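Local coordinates for protein ATP-dependent Clp protease proteolytic subunit (Plasmodium falciparum, PDB 4GM2) that forms an inactive, ClpP-like subunit of the apicoplast caseinolytic protease complex, in a family generally assigned ATP-dependent serine peptidase activity, at residues Y51-S56 / N93-D98; I61-N66 / V99-L104; N169-T174 / D194-D199. All coordinates share one frame; numbering follows the deposited sequence.

Contact 1: residues Y51-S56 / N93-D98; sequences YLEYES and NYISSD
Glu53, in the last turn of helix 39-55, presses its carboxylate against the backbone of Ser96 and Ser97, in the loop that carries the chain from helix 81-94 into strand 99-103 of the Clp protease fold. Each carboxylate oxygen receives one main-chain N-H. Ser97 N reaches Glu53 OE1 at 3.1 Å on the syn side, 22° out of the carboxylate plane, whereas Ser96 N meets Glu53 OE2 from above that plane, 50° out of it. The two hydroxyls lie close to the same oxygens, Ser96 OG 2.7 Å from Glu53 OE2 and Ser97 OG 2.9 Å from Glu53 OE1, but Lys57 O competes for both protons.

Glutamate suits this place because its carboxylate can serve successive peptide N-H groups, which grip it at both oxygens; two N-H donors, with two hydroxyls close by, would probably favour the charged form in this buried setting. A bend at chi2 (72°) turns the carboxylate toward the loop, and the aliphatic part of the chain then slides past Ile95. Farther out, Leu52 and Ile95 both rest on Ile61 of strand 61-67, and Arg29 binds Leu52 O. Lys204 of the second subunit donates to Ile95 O. Alongside the glutamate chain, the Ile95 methyl CG2 lies 3.6 Å from Glu53 CG.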
# COMPACT_ATOMS: atom_id res chain seq x y z
N TYR A 51 -7.92 -14.59 -19.65
CA TYR A 51 -6.65 -15.08 -19.12
C TYR A 51 -6.61 -16.60 -19.06
O TYR A 51 -5.63 -17.21 -19.49
CB TYR A 51 -6.32 -14.49 -17.75
CG TYR A 51 -5.11 -15.15 -17.13
CD1 TYR A 51 -3.82 -14.78 -17.50
CD2 TYR A 51 -5.26 -16.15 -16.18
CE1 TYR A 51 -2.71 -15.39 -16.95
CE2 TYR A 51 -4.16 -16.77 -15.61
CZ TYR A 51 -2.89 -16.38 -16.00
OH TYR A 51 -1.79 -16.99 -15.44
N LEU A 52 -7.67 -17.20 -18.52
CA LEU A 52 -7.74 -18.66 -18.36
C LEU A 52 -7.77 -19.37 -19.71
O LEU A 52 -7.12 -20.41 -19.88
CB LEU A 52 -8.94 -19.07 -17.51
CG LEU A 52 -8.88 -18.69 -16.02
CD1 LEU A 52 -10.22 -18.93 -15.35
CD2 LEU A 52 -7.77 -19.43 -15.29
N GLU A 53 -8.53 -18.82 -20.66
CA GLU A 53 -8.62 -19.37 -22.00
C GLU A 53 -7.27 -19.38 -22.71
O GLU A 53 -6.95 -20.34 -23.41
CB GLU A 53 -9.68 -18.62 -22.82
CG GLU A 53 -9.71 -18.96 -24.31
CD GLU A 53 -10.27 -20.34 -24.63
OE1 GLU A 53 -10.78 -21.02 -23.73
OE2 GLU A 53 -10.21 -20.75 -25.80
N TYR A 54 -6.48 -18.32 -22.51
CA TYR A 54 -5.14 -18.18 -23.10
C TYR A 54 -4.12 -19.10 -22.43
O TYR A 54 -3.17 -19.56 -23.07
CB TYR A 54 -4.64 -16.73 -22.98
CG TYR A 54 -4.95 -15.86 -24.18
CD1 TYR A 54 -3.95 -15.51 -25.09
CD2 TYR A 54 -6.25 -15.39 -24.42
CE1 TYR A 54 -4.22 -14.71 -26.19
CE2 TYR A 54 -6.54 -14.59 -25.52
CZ TYR A 54 -5.52 -14.25 -26.40
OH TYR A 54 -5.80 -13.47 -27.49
N GLU A 55 -4.32 -19.36 -21.15
CA GLU A 55 -3.44 -20.22 -20.38
C GLU A 55 -3.65 -21.68 -20.78
O GLU A 55 -2.68 -22.40 -21.01
CB GLU A 55 -3.67 -20.01 -18.88
CG GLU A 55 -2.40 -19.91 -18.06
CD GLU A 55 -1.75 -21.26 -17.81
OE1 GLU A 55 -0.51 -21.34 -17.93
OE2 GLU A 55 -2.48 -22.23 -17.50
N SER A 56 -4.91 -22.10 -20.86
CA SER A 56 -5.28 -23.47 -21.24
C SER A 56 -6.55 -23.47 -22.09
O SER A 56 -7.56 -22.87 -21.72
CB SER A 56 -5.48 -24.34 -20.00
OG SER A 56 -4.29 -24.39 -19.24
N ASN A 93 -19.44 -17.69 -24.69
CA ASN A 93 -19.83 -18.39 -25.91
C ASN A 93 -18.72 -18.47 -26.97
O ASN A 93 -18.73 -19.38 -27.79
CB ASN A 93 -21.09 -17.76 -26.51
CG ASN A 93 -22.34 -18.06 -25.70
OD1 ASN A 93 -22.36 -18.96 -24.86
ND2 ASN A 93 -23.41 -17.31 -25.96
N TYR A 94 -17.78 -17.53 -26.95
CA TYR A 94 -16.67 -17.53 -27.91
C TYR A 94 -15.58 -18.52 -27.52
O TYR A 94 -15.15 -19.31 -28.35
CB TYR A 94 -16.05 -16.14 -28.11
CG TYR A 94 -14.70 -16.15 -28.83
OH TYR A 94 -10.67 -13.83 -27.99
N ILE A 95 -15.14 -18.46 -26.26
CA ILE A 95 -13.99 -19.26 -25.80
C ILE A 95 -14.26 -20.76 -25.87
O ILE A 95 -15.41 -21.20 -25.75
CB ILE A 95 -13.50 -18.86 -24.39
CG1 ILE A 95 -14.58 -19.11 -23.32
CG2 ILE A 95 -13.01 -17.42 -24.37
CD1 ILE A 95 -14.04 -19.10 -21.91
N SER A 96 -13.20 -21.54 -26.05
CA SER A 96 -13.32 -22.98 -26.21
C SER A 96 -13.54 -23.70 -24.88
O SER A 96 -14.15 -24.76 -24.85
CB SER A 96 -12.10 -23.56 -26.92
OG SER A 96 -10.92 -23.29 -26.20
N SER A 97 -13.03 -23.10 -23.81
CA SER A 97 -13.19 -23.65 -22.46
C SER A 97 -14.64 -23.56 -22.04
O SER A 97 -15.23 -22.49 -22.09
CB SER A 97 -12.33 -22.89 -21.46
OG SER A 97 -10.95 -23.08 -21.70
N ASP A 98 -15.22 -24.70 -21.67
CA ASP A 98 -16.57 -24.73 -21.10
C ASP A 98 -16.51 -24.02 -19.76
O ASP A 98 -15.56 -24.21 -19.01
CB ASP A 98 -17.05 -26.17 -20.89
CG ASP A 98 -17.20 -26.95 -22.19
OD1 ASP A 98 -17.42 -26.32 -23.25
OD2 ASP A 98 -17.11 -28.20 -22.16

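Contact 2: residues I61-N66 / V99-L104; sequences IHLYIN and VYTYCL
Tyr64 and Tyr102 stack across the two adjacent parallel strands of a beta-alpha-beta crossover through helix 81-94, in the central sheet of the Clp protease fold, part of an aromatic cluster with His62 and Tyr100. Their rings form an offset stack, planes 11° apart and centroids 4.3 Å apart. Tyr102 CD1 lies over the centre of the Tyr64 ring, while Tyr64 CZ sits toward the rim of Tyr102. The two residues pair directly in the sheet, so both project from one face, each with CG anti to the carbonyl carbon (chi1 -73° and -50°). Leu104 fills in at the edge of Tyr64, its CD1 3.5 Å from Tyr64 CD2.

Among polar side-chain groups, His62 ND1 and Tyr102 OH share a hydrogen bond of 2.7 Å in which either may be the donor. His62 CE1 also approaches Tyr100 CD2, at 3.6 Å.

The backbones form a regular parallel ladder: Tyr100 N, Tyr102 N and Leu104 N donate to Ile61 O, Leu63 O and Ile65 O, and Leu63 N and Ile65 N return bonds to Tyr100 O and Tyr102 O.

On the other face, aliphatic packing takes over. Branched residues suit it: Ile61 CB faces Val99 CB at 4.2 Å, and Leu63 CD2 meets Thr101 CG2 at 4.0 Å, while Thr101 OG1 bonds Ala115 O.

Strand 30-33 flanks this pair beside 61-67, and strand 123-125 lies beside 99-103. Helices 39-55 and 110-116 cover the aliphatic face, whereas the aromatic face meets the third subunit, whose Tyr54 packs edge-to-face with His62 and hydrogen-bonds Tyr64 OH.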
# COMPACT_ATOMS: atom_id res chain seq x y z
N ILE A 61 -13.75 -24.00 -16.92
CA ILE A 61 -13.64 -22.88 -15.99
C ILE A 61 -14.83 -22.93 -15.03
O ILE A 61 -15.97 -23.16 -15.45
CB ILE A 61 -13.58 -21.54 -16.74
CG1 ILE A 61 -12.30 -21.47 -17.58
CG2 ILE A 61 -13.65 -20.37 -15.76
CD1 ILE A 61 -12.29 -20.38 -18.63
N HIS A 62 -14.56 -22.71 -13.75
CA HIS A 62 -15.59 -22.84 -12.72
C HIS A 62 -16.02 -21.50 -12.21
O HIS A 62 -15.33 -20.87 -11.40
CB HIS A 62 -15.10 -23.73 -11.59
CG HIS A 62 -14.68 -25.11 -12.05
ND1 HIS A 62 -15.55 -26.13 -12.17
CD2 HIS A 62 -13.44 -25.60 -12.45
CE1 HIS A 62 -14.91 -27.22 -12.60
NE2 HIS A 62 -13.61 -26.90 -12.78
N LEU A 63 -17.17 -21.04 -12.69
CA LEU A 63 -17.73 -19.76 -12.30
C LEU A 63 -18.70 -19.91 -11.13
O LEU A 63 -19.84 -20.33 -11.31
CB LEU A 63 -18.43 -19.09 -13.49
CG LEU A 63 -19.10 -17.74 -13.28
CD1 LEU A 63 -18.14 -16.71 -12.73
CD2 LEU A 63 -19.71 -17.25 -14.59
N TYR A 64 -18.23 -19.56 -9.94
CA TYR A 64 -19.07 -19.60 -8.75
C TYR A 64 -19.77 -18.26 -8.58
O TYR A 64 -19.14 -17.20 -8.68
CB TYR A 64 -18.24 -19.94 -7.51
CG TYR A 64 -17.80 -21.38 -7.44
CD1 TYR A 64 -16.67 -21.83 -8.13
CD2 TYR A 64 -18.51 -22.30 -6.68
CE1 TYR A 64 -16.27 -23.16 -8.07
CE2 TYR A 64 -18.12 -23.63 -6.61
CZ TYR A 64 -17.00 -24.05 -7.30
OH TYR A 64 -16.62 -25.37 -7.23
N ILE A 65 -21.07 -18.31 -8.31
CA ILE A 65 -21.88 -17.09 -8.25
C ILE A 65 -22.64 -16.96 -6.94
O ILE A 65 -23.39 -17.86 -6.55
CB ILE A 65 -22.86 -17.00 -9.44
CG1 ILE A 65 -22.09 -16.88 -10.76
CG2 ILE A 65 -23.80 -15.82 -9.27
CD1 ILE A 65 -22.92 -17.11 -12.00
N ASN A 66 -22.42 -15.84 -6.26
CA ASN A 66 -23.21 -15.44 -5.11
C ASN A 66 -23.39 -13.93 -5.18
O ASN A 66 -22.63 -13.17 -4.57
CB ASN A 66 -22.53 -15.86 -3.80
CG ASN A 66 -23.43 -15.68 -2.59
OD1 ASN A 66 -24.65 -15.60 -2.71
ND2 ASN A 66 -22.82 -15.63 -1.41
N VAL A 99 -17.51 -23.21 -19.46
CA VAL A 99 -17.62 -22.65 -18.11
C VAL A 99 -18.81 -23.26 -17.38
O VAL A 99 -19.95 -23.20 -17.85
CB VAL A 99 -17.56 -21.09 -18.06
CG1 VAL A 99 -17.03 -20.50 -19.36
CG2 VAL A 99 -18.91 -20.49 -17.71
N TYR A 100 -18.52 -23.90 -16.24
CA TYR A 100 -19.56 -24.44 -15.38
C TYR A 100 -19.94 -23.35 -14.39
O TYR A 100 -19.07 -22.64 -13.90
CB TYR A 100 -19.05 -25.67 -14.61
CG TYR A 100 -18.43 -26.78 -15.44
CD1 TYR A 100 -18.66 -26.87 -16.82
CD2 TYR A 100 -17.65 -27.77 -14.83
CE1 TYR A 100 -18.10 -27.90 -17.57
CE2 TYR A 100 -17.09 -28.80 -15.57
CZ TYR A 100 -17.32 -28.86 -16.94
OH TYR A 100 -16.76 -29.88 -17.68
N THR A 101 -21.23 -23.21 -14.10
CA THR A 101 -21.69 -22.24 -13.11
C THR A 101 -22.21 -22.92 -11.84
O THR A 101 -22.84 -23.98 -11.91
CB THR A 101 -22.77 -21.28 -13.68
OG1 THR A 101 -23.83 -22.04 -14.27
CG2 THR A 101 -22.17 -20.36 -14.72
N TYR A 102 -21.92 -22.32 -10.69
CA TYR A 102 -22.36 -22.82 -9.39
C TYR A 102 -22.96 -21.68 -8.59
O TYR A 102 -22.26 -20.72 -8.28
CB TYR A 102 -21.19 -23.41 -8.61
CG TYR A 102 -20.32 -24.40 -9.36
CD1 TYR A 102 -19.39 -23.96 -10.31
CD2 TYR A 102 -20.41 -25.76 -9.10
CE1 TYR A 102 -18.59 -24.86 -10.99
CE2 TYR A 102 -19.61 -26.67 -9.78
CZ TYR A 102 -18.71 -26.21 -10.72
OH TYR A 102 -17.92 -27.11 -11.40
N CYS A 103 -24.24 -21.77 -8.25
CA CYS A 103 -24.85 -20.74 -7.40
C CYS A 103 -24.68 -21.09 -5.94
O CYS A 103 -25.16 -22.13 -5.48
CB CYS A 103 -26.32 -20.49 -7.73
SG CYS A 103 -27.02 -19.11 -6.79
N LEU A 104 -23.99 -20.21 -5.21
CA LEU A 104 -23.62 -20.45 -3.82
C LEU A 104 -24.54 -19.79 -2.80
O LEU A 104 -24.28 -19.86 -1.60
CB LEU A 104 -22.17 -20.01 -3.59
CG LEU A 104 -21.06 -21.06 -3.54
CD1 LEU A 104 -21.25 -22.18 -4.55
CD2 LEU A 104 -19.72 -20.39 -3.71

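Contact 3: residues N169-T174 / D194-D199; sequences NTEKDT and DFKLID
Lys172 lays its CE over the centre of the Phe195 ring, 3.7 Å above the plane, in a CH-pi contact. Bends at chi2 and chi4 shape the lysine chain over the ring; the ammonium lies farther off, Lys172 NZ 5.0 Å from the ring centroid, at most a weak cation-pi attraction. Lysine serves well at this partly exposed edge, since its methylenes can cover an aromatic face.

Thr170 contributes its methyl, CG2 lying 3.9 Å from Phe195 CE2 and 4.0 Å from Leu197 CD2. The threonine hydroxyl turns back to Ile166 O in its helix (chi1 58°), placing the apolar branch toward the loop.

Both segments are leaving helices. Glu171 and Lys196 adopt positive phi, Lys196 in a Schellman motif, and Lys196 CB packs 3.5 Å from Thr170 O. Lys196 NZ stands 4.4 Å from Glu171 OE1, beyond a salt bridge, and equally far from Lys172 NZ, a like charge the glutamate probably offsets in part. The carbonyls of Asn169 and Lys196 approach each other; Arg123 serves both, the second weakly.

The contact joins the C-terminal ends of helices 148-170 and 189-194, with Ile177 of helix 174-180 against Thr170, Lys172 and Phe195, and helix 110-116 against Leu197.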
# COMPACT_ATOMS: atom_id res chain seq x y z
N ASN A 169 -31.34 -20.15 -23.02
CA ASN A 169 -30.86 -20.86 -21.84
C ASN A 169 -31.90 -21.79 -21.22
O ASN A 169 -31.57 -22.88 -20.75
CB ASN A 169 -30.36 -19.87 -20.77
CG ASN A 169 -29.15 -19.07 -21.23
OD1 ASN A 169 -28.59 -19.30 -22.30
ND2 ASN A 169 -28.74 -18.11 -20.40
N THR A 170 -33.16 -21.36 -21.24
CA THR A 170 -34.25 -22.09 -20.60
C THR A 170 -35.03 -22.98 -21.56
O THR A 170 -35.91 -23.73 -21.14
CB THR A 170 -35.23 -21.12 -19.91
OG1 THR A 170 -35.75 -20.21 -20.89
CG2 THR A 170 -34.55 -20.33 -18.80
N GLU A 171 -34.70 -22.88 -22.85
CA GLU A 171 -35.38 -23.63 -23.92
C GLU A 171 -36.87 -23.29 -24.01
O GLU A 171 -37.72 -24.17 -24.12
CB GLU A 171 -35.18 -25.14 -23.77
CG GLU A 171 -33.77 -25.61 -24.05
CD GLU A 171 -33.52 -27.04 -23.61
OE1 GLU A 171 -34.50 -27.75 -23.30
OE2 GLU A 171 -32.34 -27.45 -23.57
N LYS A 172 -37.17 -21.99 -23.94
CA LYS A 172 -38.54 -21.50 -24.00
C LYS A 172 -38.71 -20.47 -25.10
O LYS A 172 -37.72 -19.87 -25.54
CB LYS A 172 -38.96 -20.91 -22.65
CG LYS A 172 -38.61 -21.79 -21.46
CD LYS A 172 -39.61 -21.68 -20.33
CE LYS A 172 -39.22 -22.60 -19.18
NZ LYS A 172 -39.04 -24.02 -19.59
N ASP A 173 -39.95 -20.27 -25.55
CA ASP A 173 -40.28 -19.26 -26.56
C ASP A 173 -40.03 -17.85 -26.05
O ASP A 173 -40.13 -17.60 -24.85
CB ASP A 173 -41.75 -19.39 -26.98
CG ASP A 173 -42.05 -20.67 -27.74
OD1 ASP A 173 -41.11 -21.43 -28.06
OD2 ASP A 173 -43.24 -20.93 -28.02
N THR A 174 -39.71 -16.93 -26.95
CA THR A 174 -39.52 -15.53 -26.56
C THR A 174 -40.82 -14.90 -26.07
O THR A 174 -40.79 -13.93 -25.31
CB THR A 174 -38.91 -14.66 -27.67
OG1 THR A 174 -39.57 -14.92 -28.92
CG2 THR A 174 -37.41 -14.93 -27.82
N ASP A 194 -36.57 -26.79 -12.65
CA ASP A 194 -37.80 -27.01 -13.42
C ASP A 194 -37.94 -26.01 -14.56
O ASP A 194 -38.36 -26.38 -15.66
CB ASP A 194 -39.02 -26.93 -12.50
CG ASP A 194 -40.21 -27.71 -13.04
OD1 ASP A 194 -41.23 -27.08 -13.40
OD2 ASP A 194 -40.12 -28.95 -13.10
N PHE A 195 -37.58 -24.76 -14.30
CA PHE A 195 -37.66 -23.70 -15.31
C PHE A 195 -36.49 -23.77 -16.28
O PHE A 195 -36.44 -23.04 -17.27
CB PHE A 195 -37.72 -22.32 -14.63
CG PHE A 195 -38.21 -21.22 -15.53
CD1 PHE A 195 -39.57 -21.06 -15.78
CD2 PHE A 195 -37.31 -20.33 -16.11
CE1 PHE A 195 -40.02 -20.04 -16.60
CE2 PHE A 195 -37.76 -19.31 -16.93
CZ PHE A 195 -39.12 -19.16 -17.18
N LYS A 196 -35.55 -24.68 -15.99
CA LYS A 196 -34.35 -24.91 -16.81
C LYS A 196 -33.34 -23.76 -16.79
O LYS A 196 -32.59 -23.57 -17.75
CB LYS A 196 -34.72 -25.33 -18.24
CG LYS A 196 -34.87 -26.83 -18.41
CD LYS A 196 -35.65 -27.21 -19.66
CE LYS A 196 -37.11 -27.44 -19.35
NZ LYS A 196 -37.79 -28.15 -20.46
N LEU A 197 -33.34 -23.01 -15.69
CA LEU A 197 -32.29 -22.03 -15.42
C LEU A 197 -31.02 -22.75 -14.96
O LEU A 197 -29.90 -22.27 -15.15
CB LEU A 197 -32.73 -21.07 -14.31
CG LEU A 197 -33.65 -19.89 -14.65
CD1 LEU A 197 -34.16 -19.26 -13.36
CD2 LEU A 197 -32.93 -18.85 -15.50
N ILE A 198 -31.23 -23.92 -14.36
CA ILE A 198 -30.21 -24.69 -13.67
C ILE A 198 -30.42 -26.15 -14.07
O ILE A 198 -31.52 -26.54 -14.46
CB ILE A 198 -30.36 -24.50 -12.14
CG1 ILE A 198 -29.93 -23.09 -11.70
CG2 ILE A 198 -29.62 -25.58 -11.34
CD1 ILE A 198 -28.48 -22.74 -11.94
N ASP A 199 -29.36 -26.95 -13.96
CA ASP A 199 -29.42 -28.36 -14.32
C ASP A 199 -29.52 -29.29 -13.12
O ASP A 199 -30.41 -30.14 -13.06
CB ASP A 199 -28.22 -28.73 -15.20
CG ASP A 199 -28.21 -27.98 -16.51
OD1 ASP A 199 -29.20 -28.10 -17.27
OD2 ASP A 199 -27.22 -27.26 -16.78

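Following the chain from the N terminus, helix 39-55 opens contact 1 and strand 61-67 opens contact 2; the chain then passes through helix 81-94, whose exit loop closes contact 1 just before strand 99-103 closes contact 2. The two therefore cross, and together they tie two successive helix-to-strand connections side by side. They also touch directly: Asp98 O lies 2.8 Å from Ile61 N, a probable hydrogen bond. Contact 3 follows in series, closing a separate loop of mostly helical chain in the C-terminal part and tying the ends of helices 148-170 and 189-194. Its centre is about 17 Å from that of contact 2 and about 25 Å from that of contact 1.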